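Local coordinates for glutathione S-transferase (Sphingobium chungbukense, PDB 6M1T), which binds glutathione and, as a beta-class member of its family, probably transfers it to electrophilic compounds in detoxification, at residues R93-L101 with Y146-A154; E104-L112 with A125-L136. All coordinates share one frame; numbering follows the deposited sequence.

Contact 1: residues R93-L101 with Y146-A154; sequences RLISRLSFL and YAGSEFSVA
The ring of Tyr146 carries the aliphatic chain of Arg97 on one face, in a CH-pi contact with Arg97 CG 4.2 Å from the centroid of the Tyr146 ring, while Leu101 CD1 meets Tyr146 CE2 obliquely at 3.8 Å. The Arg97 guanidinium has Phe100 CB over one face and, at its edge, Ser96 OG, which accepts a nearly in-plane bond from Arg97 NH1 of 3.1 Å. Bends at chi2 (-46°) and chi3 (81°) fold the arginine over the tyrosine, so its methylenes pack while its charged end turns to polar company. Tyr146 OH sits 3.3 Å from Phe100 CD2, and this buried hydroxyl finds no hydrogen-bonding partner in the model.

Beyond the rings, small residues let the chains close in. Leu94 CD1 presses on Ala154 CB at 3.5 Å, a tight fit, and Leu94 runs across Val153 at about a right angle. Leu98 CD2 lies against Ala154, in the first turn of helix 153-162. Ser152 is the N-cap of that helix: its OG accepts from Ala154 N at 3.0 Å, while the Asp155 carboxylate receives Ser152 N and Tyr146 N. Phe151 touches Ile156, as in a hydrophobic staple, beside the Ser152-Asp155 capping box characteristic of this helix in the C-terminal domain of glutathione transferases.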
loop_
_atom_site.group_PDB
_atom_site.type_symbol
_atom_site.label_atom_id
_atom_site.label_comp_id
_atom_site.label_asym_id
_atom_site.label_seq_id
_atom_site.Cartn_x
_atom_site.Cartn_y
_atom_site.Cartn_z
ATOM N N ARG A 93 6.881 6.172 9.507
ATOM C CA ARG A 93 5.778 7.128 9.241
ATOM C C ARG A 93 5.731 7.404 7.733
ATOM O O ARG A 93 4.620 7.547 7.216
ATOM C CB ARG A 93 5.907 8.432 10.032
ATOM C CG ARG A 93 5.958 8.175 11.532
ATOM C CD ARG A 93 5.550 9.341 12.422
ATOM N NE ARG A 93 4.137 9.519 12.748
ATOM C CZ ARG A 93 3.221 8.560 12.972
ATOM N NH1 ARG A 93 1.975 8.899 13.252
ATOM N NH2 ARG A 93 3.508 7.273 12.898
ATOM N N LEU A 94 6.893 7.434 7.065
ATOM C CA LEU A 94 6.973 7.585 5.578
ATOM C C LEU A 94 6.320 6.369 4.904
ATOM O O LEU A 94 5.481 6.548 4.021
ATOM C CB LEU A 94 8.423 7.680 5.100
ATOM C CG LEU A 94 8.535 7.711 3.569
ATOM C CD1 LEU A 94 7.739 8.870 3.055
ATOM C CD2 LEU A 94 9.959 7.781 3.054
ATOM N N ILE A 95 6.726 5.166 5.276
ATOM C CA ILE A 95 6.150 3.934 4.666
ATOM C C ILE A 95 4.625 3.919 4.885
ATOM O O ILE A 95 3.840 3.490 3.951
ATOM C CB ILE A 95 6.880 2.717 5.235
ATOM C CG1 ILE A 95 8.360 2.737 4.852
ATOM C CG2 ILE A 95 6.219 1.413 4.806
ATOM C CD1 ILE A 95 9.177 1.683 5.568
ATOM N N SER A 96 4.181 4.356 6.059
ATOM C CA SER A 96 2.752 4.507 6.436
ATOM C C SER A 96 2.072 5.427 5.430
ATOM O O SER A 96 1.019 5.050 4.823
ATOM C CB SER A 96 2.599 5.034 7.861
ATOM O OG SER A 96 1.238 5.164 8.220
ATOM N N ARG A 97 2.662 6.600 5.203
ATOM C CA ARG A 97 2.048 7.558 4.265
ATOM C C ARG A 97 2.042 6.932 2.854
ATOM O O ARG A 97 1.049 7.139 2.145
ATOM C CB ARG A 97 2.714 8.940 4.356
ATOM C CG ARG A 97 2.336 9.784 5.581
ATOM C CD ARG A 97 0.854 9.877 5.952
ATOM N NE ARG A 97 0.430 8.685 6.696
ATOM C CZ ARG A 97 -0.827 8.232 6.857
ATOM N NH1 ARG A 97 -1.000 7.119 7.532
ATOM N NH2 ARG A 97 -1.891 8.865 6.389
ATOM N N LEU A 98 3.113 6.258 2.429
ATOM C CA LEU A 98 3.133 5.678 1.051
ATOM C C LEU A 98 2.053 4.592 0.942
ATOM O O LEU A 98 1.407 4.520 -0.149
ATOM C CB LEU A 98 4.525 5.150 0.708
ATOM C CG LEU A 98 5.655 6.203 0.708
ATOM C CD1 LEU A 98 6.971 5.521 0.446
ATOM C CD2 LEU A 98 5.371 7.316 -0.318
ATOM N N SER A 99 1.858 3.777 1.991
ATOM C CA SER A 99 0.844 2.676 2.000
ATOM C C SER A 99 -0.551 3.306 1.967
ATOM O O SER A 99 -1.414 2.822 1.207
ATOM C CB SER A 99 1.027 1.628 3.146
ATOM O OG SER A 99 -0.289 1.058 3.072
ATOM N N PHE A 100 -0.785 4.407 2.690
ATOM C CA PHE A 100 -2.092 5.081 2.664
ATOM C C PHE A 100 -2.381 5.628 1.251
ATOM O O PHE A 100 -3.527 5.498 0.731
ATOM C CB PHE A 100 -2.152 6.227 3.675
ATOM C CG PHE A 100 -3.377 7.049 3.505
ATOM C CD1 PHE A 100 -4.574 6.686 4.096
ATOM C CD2 PHE A 100 -3.317 8.227 2.780
ATOM C CE1 PHE A 100 -5.712 7.474 3.949
ATOM C CE2 PHE A 100 -4.455 9.000 2.614
ATOM C CZ PHE A 100 -5.647 8.641 3.212
ATOM N N LEU A 101 -1.385 6.258 0.622
ATOM C CA LEU A 101 -1.596 6.849 -0.718
ATOM C C LEU A 101 -1.916 5.738 -1.754
ATOM O O LEU A 101 -2.833 5.937 -2.523
ATOM C CB LEU A 101 -0.343 7.633 -1.093
ATOM C CG LEU A 101 -0.138 8.910 -0.266
ATOM C CD1 LEU A 101 1.186 9.568 -0.630
ATOM C CD2 LEU A 101 -1.275 9.849 -0.479
ATOM N N TYR A 146 4.145 16.441 3.988
ATOM C CA TYR A 146 3.170 15.368 4.289
ATOM C C TYR A 146 3.768 14.369 5.296
ATOM O O TYR A 146 3.003 13.872 6.120
ATOM C CB TYR A 146 2.715 14.738 2.965
ATOM C CG TYR A 146 1.612 13.726 3.104
ATOM C CD1 TYR A 146 0.445 14.019 3.803
ATOM C CD2 TYR A 146 1.720 12.494 2.492
ATOM C CE1 TYR A 146 -0.550 13.068 3.976
ATOM C CE2 TYR A 146 0.715 11.552 2.612
ATOM C CZ TYR A 146 -0.418 11.831 3.355
ATOM O OH TYR A 146 -1.392 10.880 3.441
ATOM N N ALA A 147 5.074 14.071 5.234
ATOM C CA ALA A 147 5.788 13.121 6.133
ATOM C C ALA A 147 7.069 13.752 6.720
ATOM O O ALA A 147 7.997 14.143 5.941
ATOM C CB ALA A 147 6.112 11.838 5.390
ATOM N N GLY A 148 7.142 13.834 8.054
ATOM C CA GLY A 148 8.339 14.299 8.777
ATOM C C GLY A 148 8.682 15.747 8.458
ATOM O O GLY A 148 7.760 16.560 8.194
ATOM N N SER A 149 9.979 16.050 8.443
ATOM C CA SER A 149 10.530 17.425 8.536
ATOM C C SER A 149 10.711 18.068 7.150
ATOM O O SER A 149 10.656 19.309 7.075
ATOM C CB SER A 149 11.820 17.393 9.310
ATOM O OG SER A 149 12.002 18.607 10.011
ATOM N N GLU A 150 10.921 17.288 6.080
ATOM C CA GLU A 150 11.371 17.881 4.797
ATOM C C GLU A 150 10.772 17.160 3.587
ATOM O O GLU A 150 10.075 16.137 3.757
ATOM C CB GLU A 150 12.893 17.862 4.725
ATOM C CG GLU A 150 13.511 16.526 5.075
ATOM C CD GLU A 150 15.017 16.607 4.910
ATOM O OE1 GLU A 150 15.720 15.904 5.630
ATOM O OE2 GLU A 150 15.473 17.397 4.058
ATOM N N PHE A 151 11.028 17.722 2.407
ATOM C CA PHE A 151 10.462 17.259 1.123
ATOM C C PHE A 151 10.834 15.793 0.917
ATOM O O PHE A 151 12.033 15.397 1.059
ATOM C CB PHE A 151 10.914 18.159 -0.015
ATOM C CG PHE A 151 10.242 17.814 -1.311
ATOM C CD1 PHE A 151 8.896 18.085 -1.495
ATOM C CD2 PHE A 151 10.960 17.270 -2.357
ATOM C CE1 PHE A 151 8.270 17.793 -2.699
ATOM C CE2 PHE A 151 10.322 16.950 -3.553
ATOM C CZ PHE A 151 8.984 17.210 -3.722
ATOM N N SER A 152 9.821 14.970 0.620
ATOM C CA SER A 152 9.984 13.500 0.580
ATOM C C SER A 152 9.239 12.872 -0.608
ATOM O O SER A 152 8.352 13.495 -1.192
ATOM C CB SER A 152 9.527 12.878 1.858
ATOM O OG SER A 152 8.133 12.686 1.843
ATOM N N VAL A 153 9.550 11.612 -0.879
ATOM C CA VAL A 153 8.801 10.847 -1.919
ATOM C C VAL A 153 7.307 10.810 -1.573
ATOM O O VAL A 153 6.495 10.681 -2.495
ATOM C CB VAL A 153 9.391 9.451 -2.131
ATOM C CG1 VAL A 153 10.703 9.576 -2.879
ATOM C CG2 VAL A 153 9.564 8.667 -0.823
ATOM N N ALA A 154 6.918 10.984 -0.310
ATOM C CA ALA A 154 5.487 10.974 0.063
ATOM C C ALA A 154 4.846 12.243 -0.472
ATOM O O ALA A 154 3.705 12.165 -0.934
ATOM C CB ALA A 154 5.303 10.825 1.559
#

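Contact 2: residues E104-L112 with A125-L136; sequences EFHKAFVPL and ASTAVKNHLGAL. With GSH (glutathione), chain C; GSH (glutathione), chain G.
The first torsion of Phe105 (chi1 -164°) swings its ring toward helix 125-136, and that of His132 (chi1 -83°) lays the imidazole beside the Phe105 backbone, where Phe105 CA lies over its face; the two side chains run alongside each other, pointing opposite ways. They join the helical segments 104-108 and 125-136, roughly antiparallel with 148° between their directions, in the all-helical C-terminal domain of the glutathione transferase fold. Phe105 is a knob in a hole formed by His132, Leu136, Leu133 and Val129. Its edge turns toward the His132 face in an offset edge-to-face pair, with the ring centroids 5.7 Å apart. Leu136 CD1 makes a CH-pi contact over the centre of one face of the phenyl ring, and Phe109 CE2 lies over the opposite one.

The branching of Val129 lets one residue touch two: CG2 lies over the Phe109 face and against Ala108 CB at 3.7 Å, and CG1 meets Phe109 CZ. Ala125 is equally suited to close approach, with its CB 3.7 Å from Pro111 CG.

At the Glu104 end, Glu104 OE2 forms a salt bridge with Lys107 of the second subunit, and a water meets His132 NE2 at its ring edge. Glu104 reaches across the dimer, where its OE1 accepts a 2.9 Å hydrogen bond from N1 of the glutathione held by the second subunit (chain G).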
loop_
_atom_site.group_PDB
_atom_site.type_symbol
_atom_site.label_atom_id
_atom_site.label_comp_id
_atom_site.label_asym_id
_atom_site.label_seq_id
_atom_site.Cartn_x
_atom_site.Cartn_y
_atom_site.Cartn_z
ATOM N N GLU A 104 -5.315 3.474 -0.172
ATOM C CA GLU A 104 -6.619 4.139 0.133
ATOM C C GLU A 104 -6.917 5.247 -0.897
ATOM O O GLU A 104 -7.950 5.176 -1.532
ATOM C CB GLU A 104 -6.592 4.735 1.540
ATOM C CG GLU A 104 -6.287 3.701 2.621
ATOM C CD GLU A 104 -7.367 2.638 2.800
ATOM O OE1 GLU A 104 -7.121 1.664 3.523
ATOM O OE2 GLU A 104 -8.427 2.759 2.201
ATOM N N PHE A 105 -6.040 6.235 -1.040
ATOM C CA PHE A 105 -6.297 7.444 -1.880
ATOM C C PHE A 105 -6.373 7.061 -3.370
ATOM O O PHE A 105 -7.392 7.279 -4.003
ATOM C CB PHE A 105 -5.234 8.509 -1.616
ATOM C CG PHE A 105 -5.628 9.874 -2.122
ATOM C CD1 PHE A 105 -6.938 10.311 -1.998
ATOM C CD2 PHE A 105 -4.706 10.700 -2.754
ATOM C CE1 PHE A 105 -7.306 11.577 -2.440
ATOM C CE2 PHE A 105 -5.088 11.957 -3.218
ATOM C CZ PHE A 105 -6.378 12.384 -3.057
ATOM N N HIS A 106 -5.354 6.374 -3.876
ATOM C CA HIS A 106 -5.279 5.924 -5.295
ATOM C C HIS A 106 -6.564 5.182 -5.605
ATOM O O HIS A 106 -7.155 5.447 -6.670
ATOM C CB HIS A 106 -4.000 5.081 -5.558
ATOM C CG HIS A 106 -3.756 4.692 -6.998
ATOM N ND1 HIS A 106 -4.740 4.265 -7.849
ATOM C CD2 HIS A 106 -2.616 4.596 -7.709
ATOM C CE1 HIS A 106 -4.231 3.981 -9.038
ATOM N NE2 HIS A 106 -2.934 4.181 -8.981
ATOM N N LYS A 107 -6.918 4.197 -4.776
ATOM C CA LYS A 107 -7.965 3.204 -5.102
ATOM C C LYS A 107 -9.338 3.903 -5.035
ATOM O O LYS A 107 -10.198 3.528 -5.856
ATOM C CB LYS A 107 -7.823 1.936 -4.241
ATOM C CG LYS A 107 -6.530 1.129 -4.468
ATOM C CD LYS A 107 -6.113 0.998 -5.929
ATOM C CE LYS A 107 -5.284 -0.209 -6.287
ATOM N NZ LYS A 107 -6.119 -1.273 -6.914
ATOM N N ALA A 108 -9.510 4.959 -4.217
ATOM C CA ALA A 108 -10.737 5.810 -4.224
ATOM C C ALA A 108 -11.085 6.284 -5.647
ATOM O O ALA A 108 -12.280 6.374 -5.944
ATOM C CB ALA A 108 -10.598 6.998 -3.291
ATOM N N PHE A 109 -10.095 6.591 -6.486
ATOM C CA PHE A 109 -10.269 7.218 -7.824
ATOM C C PHE A 109 -10.720 6.211 -8.894
ATOM O O PHE A 109 -11.200 6.624 -9.991
ATOM C CB PHE A 109 -8.974 7.841 -8.314
ATOM C CG PHE A 109 -8.608 9.140 -7.663
ATOM C CD1 PHE A 109 -9.085 10.349 -8.177
ATOM C CD2 PHE A 109 -7.760 9.175 -6.577
ATOM C CE1 PHE A 109 -8.733 11.536 -7.556
ATOM C CE2 PHE A 109 -7.417 10.368 -5.958
ATOM C CZ PHE A 109 -7.915 11.553 -6.459
ATOM N N VAL A 110 -10.545 4.913 -8.646
ATOM C CA VAL A 110 -10.575 3.917 -9.763
ATOM C C VAL A 110 -11.932 3.927 -10.487
ATOM O O VAL A 110 -11.925 3.980 -11.716
ATOM C CB VAL A 110 -10.120 2.527 -9.273
ATOM C CG1 VAL A 110 -10.425 1.437 -10.288
ATOM C CG2 VAL A 110 -8.640 2.580 -8.938
ATOM N N PRO A 111 -13.108 3.897 -9.817
ATOM C CA PRO A 111 -14.398 4.015 -10.510
ATOM C C PRO A 111 -14.547 5.310 -11.328
ATOM O O PRO A 111 -15.128 5.276 -12.406
ATOM C CB PRO A 111 -15.449 4.037 -9.392
ATOM C CG PRO A 111 -14.734 3.407 -8.193
ATOM C CD PRO A 111 -13.281 3.782 -8.365
ATOM N N LEU A 112 -14.005 6.421 -10.828
ATOM C CA LEU A 112 -14.068 7.729 -11.537
ATOM C C LEU A 112 -13.285 7.665 -12.848
ATOM O O LEU A 112 -13.640 8.468 -13.734
ATOM C CB LEU A 112 -13.506 8.847 -10.656
ATOM C CG LEU A 112 -14.291 9.199 -9.403
ATOM C CD1 LEU A 112 -13.566 10.278 -8.619
ATOM C CD2 LEU A 112 -15.692 9.666 -9.738
ATOM N N ALA A 125 -17.609 7.210 -5.432
ATOM C CA ALA A 125 -16.143 7.395 -5.551
ATOM C C ALA A 125 -15.823 8.893 -5.467
ATOM O O ALA A 125 -14.865 9.249 -4.750
ATOM C CB ALA A 125 -15.628 6.769 -6.824
ATOM N N SER A 126 -16.617 9.732 -6.143
ATOM C CA SER A 126 -16.639 11.210 -5.959
ATOM C C SER A 126 -16.578 11.550 -4.470
ATOM O O SER A 126 -15.686 12.353 -4.072
ATOM C CB SER A 126 -17.859 11.837 -6.595
ATOM O OG SER A 126 -17.599 12.203 -7.941
ATOM N N THR A 127 -17.475 10.946 -3.676
ATOM C CA THR A 127 -17.658 11.211 -2.222
ATOM C C THR A 127 -16.418 10.792 -1.433
ATOM O O THR A 127 -15.989 11.555 -0.541
ATOM C CB THR A 127 -18.872 10.457 -1.653
ATOM O OG1 THR A 127 -20.024 11.071 -2.217
ATOM C CG2 THR A 127 -18.950 10.487 -0.142
ATOM N N ALA A 128 -15.917 9.586 -1.694
ATOM C CA ALA A 128 -14.739 9.012 -1.012
ATOM C C ALA A 128 -13.525 9.908 -1.270
ATOM O O ALA A 128 -12.791 10.169 -0.339
ATOM C CB ALA A 128 -14.499 7.598 -1.476
ATOM N N VAL A 129 -13.331 10.341 -2.508
ATOM C CA VAL A 129 -12.179 11.208 -2.891
ATOM C C VAL A 129 -12.298 12.555 -2.165
ATOM O O VAL A 129 -11.288 12.987 -1.540
ATOM C CB VAL A 129 -12.095 11.396 -4.407
ATOM C CG1 VAL A 129 -11.145 12.539 -4.733
ATOM C CG2 VAL A 129 -11.694 10.081 -5.089
ATOM N N LYS A 130 -13.485 13.177 -2.178
ATOM C CA LYS A 130 -13.705 14.507 -1.532
ATOM C C LYS A 130 -13.479 14.389 -0.024
ATOM O O LYS A 130 -12.866 15.319 0.557
ATOM C CB LYS A 130 -15.076 15.057 -1.947
ATOM C CG LYS A 130 -15.135 15.429 -3.421
ATOM C CD LYS A 130 -16.246 16.380 -3.818
ATOM C CE LYS A 130 -17.535 15.667 -4.150
ATOM N NZ LYS A 130 -18.597 16.625 -4.533
ATOM N N ASN A 131 -13.836 13.251 0.586
ATOM C CA ASN A 131 -13.545 12.953 2.017
ATOM C C ASN A 131 -12.035 12.919 2.294
ATOM O O ASN A 131 -11.541 13.494 3.328
ATOM C CB ASN A 131 -14.145 11.610 2.441
ATOM C CG ASN A 131 -15.608 11.685 2.829
ATOM O OD1 ASN A 131 -16.191 10.672 3.213
ATOM N ND2 ASN A 131 -16.213 12.859 2.717
ATOM N N HIS A 132 -11.294 12.181 1.469
ATOM C CA HIS A 132 -9.824 12.082 1.559
ATOM C C HIS A 132 -9.216 13.486 1.437
ATOM O O HIS A 132 -8.247 13.768 2.155
ATOM C CB HIS A 132 -9.304 11.124 0.468
ATOM C CG HIS A 132 -9.395 9.689 0.869
ATOM N ND1 HIS A 132 -8.829 9.227 2.037
ATOM C CD2 HIS A 132 -9.905 8.598 0.247
ATOM C CE1 HIS A 132 -9.000 7.916 2.140
ATOM N NE2 HIS A 132 -9.656 7.505 1.073
ATOM N N LEU A 133 -9.715 14.272 0.502
ATOM C CA LEU A 133 -9.171 15.607 0.172
ATOM C C LEU A 133 -9.386 16.525 1.415
ATOM O O LEU A 133 -8.444 17.212 1.798
ATOM C CB LEU A 133 -9.861 16.133 -1.093
ATOM C CG LEU A 133 -9.450 15.536 -2.453
ATOM C CD1 LEU A 133 -10.355 15.977 -3.586
ATOM C CD2 LEU A 133 -8.008 15.840 -2.802
ATOM N N GLY A 134 -10.573 16.505 2.027
ATOM C CA GLY A 134 -10.903 17.247 3.274
ATOM C C GLY A 134 -9.912 16.942 4.389
ATOM O O GLY A 134 -9.376 17.901 5.000
ATOM N N ALA A 135 -9.608 15.664 4.648
ATOM C CA ALA A 135 -8.681 15.265 5.730
ATOM C C ALA A 135 -7.247 15.656 5.368
ATOM O O ALA A 135 -6.475 16.046 6.272
ATOM C CB ALA A 135 -8.769 13.790 6.012
ATOM N N LEU A 136 -6.857 15.450 4.111
ATOM C CA LEU A 136 -5.512 15.860 3.643
ATOM C C LEU A 136 -5.399 17.388 3.769
ATOM O O LEU A 136 -4.316 17.829 4.222
ATOM C CB LEU A 136 -5.308 15.375 2.210
ATOM C CG LEU A 136 -5.069 13.863 2.112
ATOM C CD1 LEU A 136 -5.303 13.384 0.688
ATOM C CD2 LEU A 136 -3.693 13.486 2.640
HETATM N N1 GSH C . -0.375 -0.691 -6.619
HETATM C CA1 GSH C . 0.326 -0.200 -7.818
HETATM C C1 GSH C . 1.438 0.777 -7.412
HETATM O O11 GSH C . 1.287 1.353 -6.327
HETATM O O12 GSH C . 2.416 0.914 -8.224
HETATM C CB1 GSH C . -0.710 0.478 -8.720
HETATM C CG1 GSH C . -0.239 0.745 -10.124
HETATM C CD1 GSH C . -1.412 1.218 -10.980
HETATM O OE1 GSH C . -2.593 0.989 -10.689
HETATM N N2 GSH C . -1.080 1.847 -12.100
HETATM C CA2 GSH C . -2.005 2.320 -13.110
HETATM C C2 GSH C . -2.028 1.409 -14.325
HETATM O O2 GSH C . -0.970 1.044 -14.839
HETATM C CB2 GSH C . -1.691 3.755 -13.531
HETATM S SG2 GSH C . -2.095 4.995 -12.262
HETATM N N3 GSH C . -3.217 0.990 -14.718
HETATM C CA3 GSH C . -3.403 0.151 -15.876
HETATM C C3 GSH C . -4.194 -1.122 -15.565
HETATM O O31 GSH C . -4.397 -1.402 -14.366
HETATM O O32 GSH C . -4.561 -1.816 -16.537
HETATM N N1 GSH G . -4.731 0.199 4.106
HETATM C CA1 GSH G . -5.059 -0.191 5.500
HETATM C C1 GSH G . -3.932 -1.092 6.077
HETATM O O11 GSH G . -3.715 -1.033 7.326
HETATM O O12 GSH G . -3.273 -1.783 5.274
HETATM C CB1 GSH G . -6.457 -0.825 5.459
HETATM C CG1 GSH G . -6.931 -1.373 6.794
HETATM C CD1 GSH G . -8.372 -1.827 6.678
HETATM O OE1 GSH G . -9.030 -1.646 5.652
HETATM N N2 GSH G . -8.866 -2.400 7.769
HETATM C CA2 GSH G . -10.231 -2.868 7.913
HETATM C C2 GSH G . -11.083 -1.914 8.734
HETATM O O2 GSH G . -10.682 -1.427 9.793
HETATM C CB2 GSH G . -10.226 -4.277 8.491
HETATM S SG2 GSH G . -9.540 -5.491 7.345
HETATM N N3 GSH G . -12.276 -1.634 8.249
HETATM C CA3 GSH G . -13.217 -0.807 8.958
HETATM C C3 GSH G . -13.566 0.448 8.166
HETATM O O31 GSH G . -14.396 1.220 8.675
HETATM O O32 GSH G . -13.006 0.595 7.050
HETATM O O HOH W 1 -10.054 4.679 2.445
#

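Overall arrangement
Helix 89-108 serves both contacts, whose centres lie 18 Å apart: its earlier turns carry contact 1 and its end enters contact 2, which is nested within the loop that contact 1 closes. The two meet where Tyr146 CE1 touches Leu136 CD2 at 3.4 Å and Phe100 CZ approaches His132 ND1 at 3.4 Å. Leu101 O and His106 N, 2.9 Å apart, probably form a hydrogen bond, linking the end of contact 1 to the start of contact 2 along the helix. In the glutathione pocket, His106 NE2 lies 3.5 Å from SG2 of the glutathione in chain C. Both contacts also touch the second subunit, whose Glu65 packs against Phe100 and hydrogen-bonds the glutathione reached by Glu104.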